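Local coordinates for protein lectin (Trichosanthes anguina, PDB 4HR6) that binds galactosides through ricin-type beta-trefoil domains, as the sugar-binding chain of a nontoxic three-chain homologue of type II ribosome-inactivating proteins, at the methyl alpha-D-galactopyranoside site and the interface of chains B and A. Sequence-based numbering; all coordinates share one arbitrary frame. Chains: chain A, Lectin; chain B, Lectin.

Contact 1: the methyl alpha-D-galactopyranoside site. Residues chain A 199, 236-239, 248, 250, 253, 257. With AMG (methyl alpha-D-galactopyranoside), chain C.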
loop_
_atom_site.group_PDB
_atom_site.type_symbol
_atom_site.label_atom_id
_atom_site.label_comp_id
_atom_site.label_asym_id
_atom_site.label_seq_id
_atom_site.Cartn_x
_atom_site.Cartn_y
_atom_site.Cartn_z
ATOM N N ASP A 199 -7.359 20.777 21.865
ATOM C CA ASP A 199 -7.892 19.748 22.771
ATOM C C ASP A 199 -6.779 18.922 23.432
ATOM O O ASP A 199 -6.958 17.732 23.686
ATOM C CB ASP A 199 -8.884 18.818 22.040
ATOM C CG ASP A 199 -10.117 19.556 21.497
ATOM O OD1 ASP A 199 -10.504 20.606 22.052
ATOM O OD2 ASP A 199 -10.713 19.069 20.510
ATOM N N ASP A 236 -4.888 12.863 12.445
ATOM C CA ASP A 236 -6.256 12.794 12.957
ATOM C C ASP A 236 -6.969 14.113 12.679
ATOM O O ASP A 236 -6.455 15.189 13.007
ATOM C CB ASP A 236 -6.211 12.476 14.464
ATOM C CG ASP A 236 -7.579 12.566 15.154
ATOM O OD1 ASP A 236 -7.844 11.788 16.103
ATOM O OD2 ASP A 236 -8.378 13.422 14.765
ATOM N N VAL A 237 -8.141 14.013 12.058
ATOM C CA VAL A 237 -9.001 15.152 11.794
ATOM C C VAL A 237 -9.795 15.433 13.069
ATOM O O VAL A 237 -10.618 14.613 13.493
ATOM C CB VAL A 237 -9.965 14.904 10.611
ATOM C CG1 VAL A 237 -10.757 16.171 10.288
ATOM C CG2 VAL A 237 -9.200 14.443 9.373
ATOM N N ALA A 238 -9.520 16.585 13.684
ATOM C CA ALA A 238 -10.063 16.937 15.005
ATOM C C ALA A 238 -11.582 16.876 15.035
ATOM O O ALA A 238 -12.242 17.519 14.209
ATOM C CB ALA A 238 -9.593 18.333 15.399
ATOM N N ARG A 239 -12.118 16.083 15.966
ATOM C CA ARG A 239 -13.568 15.971 16.209
ATOM C C ARG A 239 -14.348 15.406 15.020
ATOM O O ARG A 239 -15.554 15.607 14.924
ATOM N N ILE A 248 -4.530 17.131 13.838
ATOM C CA ILE A 248 -3.759 16.918 15.047
ATOM C C ILE A 248 -3.107 15.532 15.061
ATOM O O ILE A 248 -3.407 14.693 14.214
ATOM C CB ILE A 248 -4.644 17.079 16.307
ATOM C CG1 ILE A 248 -5.691 15.967 16.399
ATOM C CG2 ILE A 248 -5.309 18.453 16.310
ATOM C CD1 ILE A 248 -6.500 15.975 17.678
ATOM N N HIS A 250 -2.794 12.291 17.350
ATOM C CA HIS A 250 -3.650 11.741 18.386
ATOM C C HIS A 250 -3.299 10.296 18.698
ATOM O O HIS A 250 -2.589 9.647 17.947
ATOM C CB HIS A 250 -5.100 11.842 17.900
ATOM C CG HIS A 250 -6.120 11.630 18.970
ATOM N ND1 HIS A 250 -6.615 10.384 19.290
ATOM C CD2 HIS A 250 -6.753 12.505 19.784
ATOM C CE1 HIS A 250 -7.505 10.500 20.260
ATOM N NE2 HIS A 250 -7.607 11.777 20.577
ATOM N N HIS A 253 -6.786 5.067 17.161
ATOM C CA HIS A 253 -7.995 4.254 17.402
ATOM C C HIS A 253 -8.625 3.684 16.123
ATOM O O HIS A 253 -9.569 2.901 16.200
ATOM C CB HIS A 253 -9.047 5.021 18.239
ATOM C CG HIS A 253 -9.370 6.388 17.717
ATOM N ND1 HIS A 253 -9.781 6.616 16.422
ATOM C CD2 HIS A 253 -9.356 7.599 18.322
ATOM C CE1 HIS A 253 -10.001 7.906 16.245
ATOM N NE2 HIS A 253 -9.755 8.525 17.386
ATOM N N ASN A 257 -11.796 9.281 10.934
ATOM C CA ASN A 257 -11.022 10.519 10.972
ATOM C C ASN A 257 -9.508 10.285 11.077
ATOM O O ASN A 257 -8.735 11.247 10.978
ATOM C CB ASN A 257 -11.499 11.449 12.101
ATOM C CG ASN A 257 -11.359 10.821 13.468
ATOM O OD1 ASN A 257 -11.543 9.617 13.622
ATOM N ND2 ASN A 257 -11.018 11.628 14.465
HETATM C C1 AMG C . -12.636 12.920 19.542
HETATM C C2 AMG C . -12.179 12.092 18.340
HETATM C C3 AMG C . -10.652 11.964 18.306
HETATM C C4 AMG C . -10.016 13.347 18.371
HETATM C C5 AMG C . -10.597 14.158 19.541
HETATM C C6 AMG C . -10.091 15.598 19.573
HETATM C C7 AMG C . -13.284 12.401 21.776
HETATM O O1 AMG C . -12.285 12.265 20.770
HETATM O O2 AMG C . -12.803 10.808 18.411
HETATM O O3 AMG C . -10.205 11.293 17.119
HETATM O O4 AMG C . -10.227 14.015 17.121
HETATM O O5 AMG C . -12.022 14.202 19.468
HETATM O O6 AMG C . -10.269 16.112 20.900
HETATM O O HOH W 1 -13.148 9.817 15.889
#
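AMG O3 of the galactoside is the best-held atom: three hydrogen bonds, with A:Asp236, A:His253 and A:Asn257, meet there. The O3 hydroxyl donates a hydrogen bond to A:Asp236 OD1, 2.6 Å from AMG O3, on the syn lone pair of the carboxylate. A:Asn257 ND2 donates to AMG O3 at 2.8 Å, nearly in the amide plane. That amide's other N-H runs to A:Val237 O, 3.2 Å from A:Asn257 ND2 (168° at H), which fixes its rotation. A:His253 NE2 sits 2.8 Å from AMG O3; which of the two is the donor is not decided. The axial hydroxyl O4, the mark of galactose, bonds to A:Asp236 OD2, again syn, and the backbone A:Arg239 N donates to AMG O4 at 3.0 Å. Under the sugar lies the ring of A:His250, CG anti to its backbone N (chi1 -166°), with AMG C4 3.9 Å from the ring centroid in a CH-pi contact. At the far end AMG O6 donates a hydrogen bond to A:Asp199 OD2 from above the carboxylate plane, 3.0 Å away, while water 1 joins O2 to A:Asn257 OD1. This beta-trefoil pocket reads the O3-O4 pair and gives the lectin a galactose-binding site.

Contact 2: the interface of chains B and A. Residues chain B 125, 128-129, 132; chain A 143, 146-147, 164, 261, 263.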
loop_
_atom_site.group_PDB
_atom_site.type_symbol
_atom_site.label_atom_id
_atom_site.label_comp_id
_atom_site.label_asym_id
_atom_site.label_seq_id
_atom_site.Cartn_x
_atom_site.Cartn_y
_atom_site.Cartn_z
ATOM N N GLN B 125 -10.918 3.808 -3.423
ATOM C CA GLN B 125 -10.977 5.266 -3.418
ATOM C C GLN B 125 -11.354 5.813 -4.785
ATOM O O GLN B 125 -12.142 6.736 -4.874
ATOM C CB GLN B 125 -9.663 5.899 -2.924
ATOM C CG GLN B 125 -9.757 7.414 -2.678
ATOM C CD GLN B 125 -10.826 7.780 -1.659
ATOM O OE1 GLN B 125 -10.787 7.327 -0.531
ATOM N NE2 GLN B 125 -11.798 8.580 -2.066
ATOM N N ALA B 128 -15.100 5.242 -4.954
ATOM C CA ALA B 128 -15.811 6.150 -4.053
ATOM C C ALA B 128 -16.011 7.537 -4.674
ATOM O O ALA B 128 -17.085 8.099 -4.580
ATOM C CB ALA B 128 -15.094 6.268 -2.725
ATOM N N TYR B 129 -14.989 8.064 -5.337
ATOM C CA TYR B 129 -15.117 9.334 -6.036
ATOM C C TYR B 129 -16.235 9.348 -7.071
ATOM O O TYR B 129 -16.862 10.401 -7.267
ATOM C CB TYR B 129 -13.822 9.714 -6.748
ATOM C CG TYR B 129 -12.751 10.348 -5.874
ATOM C CD1 TYR B 129 -13.058 11.357 -4.950
ATOM C CD2 TYR B 129 -11.416 9.971 -6.015
ATOM C CE1 TYR B 129 -12.061 11.942 -4.173
ATOM C CE2 TYR B 129 -10.418 10.550 -5.252
ATOM C CZ TYR B 129 -10.740 11.530 -4.328
ATOM O OH TYR B 129 -9.718 12.082 -3.581
ATOM N N LYS B 132 -19.333 10.002 -5.373
ATOM C CA LYS B 132 -19.424 11.381 -4.862
ATOM C C LYS B 132 -19.811 12.375 -5.956
ATOM O O LYS B 132 -20.818 13.064 -5.841
ATOM C CB LYS B 132 -18.115 11.829 -4.213
ATOM C CG LYS B 132 -18.284 13.044 -3.316
ATOM C CD LYS B 132 -16.949 13.613 -2.867
ATOM C CE LYS B 132 -17.102 14.487 -1.626
ATOM N NZ LYS B 132 -17.644 13.721 -0.459
ATOM N N VAL A 143 -5.834 11.595 0.873
ATOM C CA VAL A 143 -7.282 11.686 0.954
ATOM C C VAL A 143 -7.725 11.215 2.323
ATOM O O VAL A 143 -7.297 10.183 2.787
ATOM C CB VAL A 143 -7.957 10.841 -0.153
ATOM C CG1 VAL A 143 -9.472 11.022 -0.141
ATOM C CG2 VAL A 143 -7.405 11.221 -1.519
ATOM N N ASP A 146 -14.610 11.818 4.193
ATOM C CA ASP A 146 -15.517 12.532 3.308
ATOM C C ASP A 146 -14.874 12.747 1.955
ATOM O O ASP A 146 -15.293 13.615 1.192
ATOM C CB ASP A 146 -15.937 13.878 3.944
ATOM C CG ASP A 146 -17.399 14.226 3.686
ATOM O OD1 ASP A 146 -18.193 13.311 3.365
ATOM O OD2 ASP A 146 -17.761 15.416 3.820
ATOM N N ASP A 147 -13.863 11.942 1.647
ATOM C CA ASP A 147 -13.132 12.053 0.381
ATOM C C ASP A 147 -12.539 13.419 0.103
ATOM O O ASP A 147 -12.431 13.842 -1.058
ATOM C CB ASP A 147 -14.032 11.635 -0.771
ATOM C CG ASP A 147 -14.654 10.311 -0.526
ATOM O OD1 ASP A 147 -13.884 9.330 -0.465
ATOM O OD2 ASP A 147 -15.882 10.264 -0.348
ATOM N N CYS A 164 -11.138 17.937 -3.003
ATOM C CA CYS A 164 -10.140 17.558 -3.992
ATOM C C CYS A 164 -10.409 18.208 -5.323
ATOM O O CYS A 164 -11.550 18.255 -5.767
ATOM C CB CYS A 164 -10.124 16.040 -4.192
ATOM S SG CYS A 164 -9.789 15.143 -2.680
ATOM N N VAL A 261 -5.868 7.738 2.440
ATOM C CA VAL A 261 -5.509 6.980 1.264
ATOM C C VAL A 261 -4.540 7.814 0.483
ATOM O O VAL A 261 -4.792 9.002 0.286
ATOM C CB VAL A 261 -6.741 6.681 0.370
ATOM C CG1 VAL A 261 -6.312 6.111 -0.975
ATOM C CG2 VAL A 261 -7.715 5.753 1.083
ATOM N N PHE A 263 -3.369 8.798 -2.906
ATOM C CA PHE A 263 -3.885 8.730 -4.253
ATOM C C PHE A 263 -2.789 9.159 -5.222
ATOM O O PHE A 263 -2.621 10.330 -5.551
ATOM C CB PHE A 263 -5.183 9.533 -4.398
ATOM C CG PHE A 263 -6.019 9.127 -5.580
ATOM C CD1 PHE A 263 -7.051 8.210 -5.437
ATOM C CD2 PHE A 263 -5.762 9.640 -6.840
ATOM C CE1 PHE A 263 -7.824 7.827 -6.524
ATOM C CE2 PHE A 263 -6.529 9.254 -7.942
ATOM C CZ PHE A 263 -7.563 8.348 -7.783
#
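Helix 121-132 of chain B lies against the end of strand 138-143, the 3-10 turn 145-147, the loop at A:Cys164 and strand 261-263 of chain A, an interface that probably helps hold the lectin chain to the RIP-family chain. B:Gln125, with CG anti to its backbone N (chi1 -170°) and a bend at chi2, crosses A:Asp147 obliquely. Its amide donates an almost straight hydrogen bond (175° at H) from B:Gln125 NE2 to A:Asp147 OD1 at 2.7 Å; the bond leaves in the amide plane but meets the carboxylate from above its plane. The same NE2 rides 3.8 Å above the plane of the B:Tyr129 ring, over its centre, so the two helix side chains brace each other. On its apolar side, B:Gln125 CG lies 3.9 Å from A:Phe263 CD1, and CB and CG pack along A:Val261 CG1. B:Tyr129 reaches in tip first, its hydroxyl against a methyl of A:Val143 and the sulfur of A:Cys164, while its CE2 edge sits over the rim of the A:Phe263 face, 4.0 Å from CE1. At the helix end B:Lys132 bends at chi4 (61°). Looser salt bridges link its side-chain nitrogen to both neighbouring carboxylates, with NZ 3.9 Å from A:Asp146 OD1 and likewise from A:Asp147 OD2. The firmer grip is on the backbone: B:Lys132 NZ donates to the carbonyl O of A:Asp146 at 2.9 Å, from above the carbonyl plane.

Contact 3: the interface of chains B and A. Residues chain B 163-164, 187; chain A 48-50, 52, 87-89.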
loop_
_atom_site.group_PDB
_atom_site.type_symbol
_atom_site.label_atom_id
_atom_site.label_comp_id
_atom_site.label_asym_id
_atom_site.label_seq_id
_atom_site.Cartn_x
_atom_site.Cartn_y
_atom_site.Cartn_z
ATOM N N LEU B 163 13.502 -12.356 4.210
ATOM C CA LEU B 163 14.666 -11.510 3.985
ATOM C C LEU B 163 14.375 -10.007 4.120
ATOM O O LEU B 163 14.471 -9.262 3.148
ATOM C CB LEU B 163 15.271 -11.807 2.611
ATOM C CG LEU B 163 16.715 -11.285 2.456
ATOM C CD1 LEU B 163 17.693 -12.176 3.208
ATOM C CD2 LEU B 163 17.127 -11.182 1.005
ATOM N N GLN B 164 14.025 -9.564 5.325
ATOM C CA GLN B 164 14.062 -8.129 5.656
ATOM C C GLN B 164 13.063 -7.286 4.850
ATOM O O GLN B 164 13.316 -6.114 4.603
ATOM C CB GLN B 164 15.477 -7.558 5.391
ATOM C CG GLN B 164 16.628 -8.279 6.082
ATOM C CD GLN B 164 16.936 -7.708 7.457
ATOM O OE1 GLN B 164 16.054 -7.188 8.150
ATOM N NE2 GLN B 164 18.200 -7.795 7.853
ATOM N N TYR B 187 8.662 -1.641 1.476
ATOM C CA TYR B 187 8.857 -0.329 2.088
ATOM C C TYR B 187 8.360 0.756 1.158
ATOM O O TYR B 187 8.993 1.796 1.033
ATOM C CB TYR B 187 10.341 -0.125 2.463
ATOM C CG TYR B 187 10.809 -1.210 3.388
ATOM C CD1 TYR B 187 11.715 -2.171 2.972
ATOM C CD2 TYR B 187 10.283 -1.319 4.645
ATOM C CE1 TYR B 187 12.120 -3.190 3.811
ATOM C CE2 TYR B 187 10.670 -2.339 5.490
ATOM C CZ TYR B 187 11.598 -3.261 5.060
ATOM O OH TYR B 187 11.970 -4.266 5.904
ATOM N N PHE A 48 21.677 -7.989 0.589
ATOM C CA PHE A 48 21.225 -8.539 1.864
ATOM C C PHE A 48 21.264 -10.065 1.797
ATOM O O PHE A 48 20.842 -10.646 0.799
ATOM C CB PHE A 48 19.781 -8.083 2.151
ATOM C CG PHE A 48 19.648 -6.612 2.456
ATOM C CD1 PHE A 48 19.852 -5.664 1.471
ATOM C CD2 PHE A 48 19.305 -6.188 3.728
ATOM C CE1 PHE A 48 19.733 -4.308 1.760
ATOM C CE2 PHE A 48 19.185 -4.838 4.026
ATOM C CZ PHE A 48 19.394 -3.900 3.042
ATOM N N HIS A 49 21.753 -10.705 2.860
ATOM C CA HIS A 49 21.911 -12.155 2.904
ATOM C C HIS A 49 21.108 -12.735 4.039
ATOM O O HIS A 49 20.705 -12.010 4.931
ATOM C CB HIS A 49 23.387 -12.515 3.101
ATOM C CG HIS A 49 24.233 -12.225 1.908
ATOM N ND1 HIS A 49 24.476 -13.160 0.926
ATOM C CD2 HIS A 49 24.866 -11.096 1.521
ATOM C CE1 HIS A 49 25.235 -12.623 -0.011
ATOM N NE2 HIS A 49 25.490 -11.372 0.329
ATOM N N SER A 50 20.912 -14.051 4.023
ATOM C CA SER A 50 20.242 -14.762 5.123
ATOM C C SER A 50 21.026 -14.725 6.456
ATOM O O SER A 50 20.483 -15.071 7.508
ATOM C CB SER A 50 19.966 -16.213 4.717
ATOM O OG SER A 50 19.453 -16.272 3.397
ATOM N N GLY A 52 21.805 -11.977 7.908
ATOM C CA GLY A 52 21.526 -10.716 8.590
ATOM C C GLY A 52 22.603 -9.694 8.262
ATOM O O GLY A 52 22.675 -8.638 8.881
ATOM N N TRP A 87 22.229 -6.872 11.016
ATOM C CA TRP A 87 21.343 -5.739 10.753
ATOM C C TRP A 87 19.874 -6.159 10.726
ATOM O O TRP A 87 19.544 -7.297 10.379
ATOM C CB TRP A 87 21.737 -5.047 9.456
ATOM C CG TRP A 87 23.137 -4.506 9.485
ATOM C CD1 TRP A 87 24.250 -5.066 8.915
ATOM C CD2 TRP A 87 23.582 -3.308 10.139
ATOM N NE1 TRP A 87 25.351 -4.284 9.160
ATOM C CE2 TRP A 87 24.973 -3.201 9.913
ATOM C CE3 TRP A 87 22.938 -2.313 10.889
ATOM C CZ2 TRP A 87 25.730 -2.135 10.407
ATOM C CZ3 TRP A 87 23.691 -1.254 11.380
ATOM C CH2 TRP A 87 25.073 -1.174 11.137
ATOM N N ASP A 88 19.010 -5.238 11.142
ATOM C CA ASP A 88 17.571 -5.433 11.097
ATOM C C ASP A 88 16.926 -4.181 10.495
ATOM O O ASP A 88 17.277 -3.060 10.861
ATOM C CB ASP A 88 17.035 -5.706 12.500
ATOM C CG ASP A 88 15.613 -6.247 12.501
ATOM O OD1 ASP A 88 15.020 -6.431 11.422
ATOM O OD2 ASP A 88 15.083 -6.506 13.599
ATOM N N VAL A 89 16.015 -4.387 9.545
ATOM C CA VAL A 89 15.214 -3.312 8.948
ATOM C C VAL A 89 13.774 -3.431 9.460
ATOM O O VAL A 89 13.198 -4.528 9.471
ATOM C CB VAL A 89 15.242 -3.403 7.411
ATOM C CG1 VAL A 89 14.534 -2.223 6.760
ATOM C CG2 VAL A 89 16.679 -3.485 6.922
HETATM O O HOH W 2 13.658 -7.563 9.401
#
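The tight part of this contact is the amide of B:Gln164, which docks on the backbone of A:Trp87 to A:Val89 much as a neighbouring strand would. B:Gln164 NE2 donates to the carbonyl O of A:Trp87 at 2.9 Å, and its OE1 accepts the N-H of A:Val89 at 3.1 Å from N (163° at H). Both ends of the amide are thus used, which settles its flip. Its chain places CG anti to its own carbonyl carbon and bends at chi2 (-90°), crossing the A:Phe48 ring at about a right angle with the amide and ring planes 83° apart. Beside it, A:Val89 CG1 presses on the phenol tip of B:Tyr187, 3.5 Å from CZ. That tyrosine also works as a second-shell support: its OH donates to the backbone O of B:Gln164 at 2.6 Å, from well above the carbonyl plane, and so helps hold the loop that presents the glutamine. The looser side is bridged by water 2, which lies 2.7 Å from B:Gln164 OE1 and also touches A:Asp88 OD1 and A:Val89 O, linking groups that do not bond directly. The methyls of B:Leu163 lie along the A:Phe48 and A:His49 carbonyls without polar bonds, CD1 3.5 Å from A:His49 O. The patch probably helps fasten the lectin chain to a chain of the ribosome-inactivating-protein family, by amide-to-backbone pairing backed by packing of A:Val89 and A:Phe48.

Contact 1 lies about 18 Å from contact 2 and about 35 Å from contact 3, measured between the centres of their C-alpha atoms; contacts 2 and 3 are also about 35 Å apart. No residue or secondary-structure element is shared. Contacts 1 and 2 both lie in the C-terminal half of chain A, contact 3 in the N-terminal half. Chain B therefore touches chain A at widely spaced patches, through helix 121-132 and through a loop near B:Gln164, which should limit rocking between the chains. The sugar in contact 1 sits away from both patches, and the model holds chain B and the galactoside together.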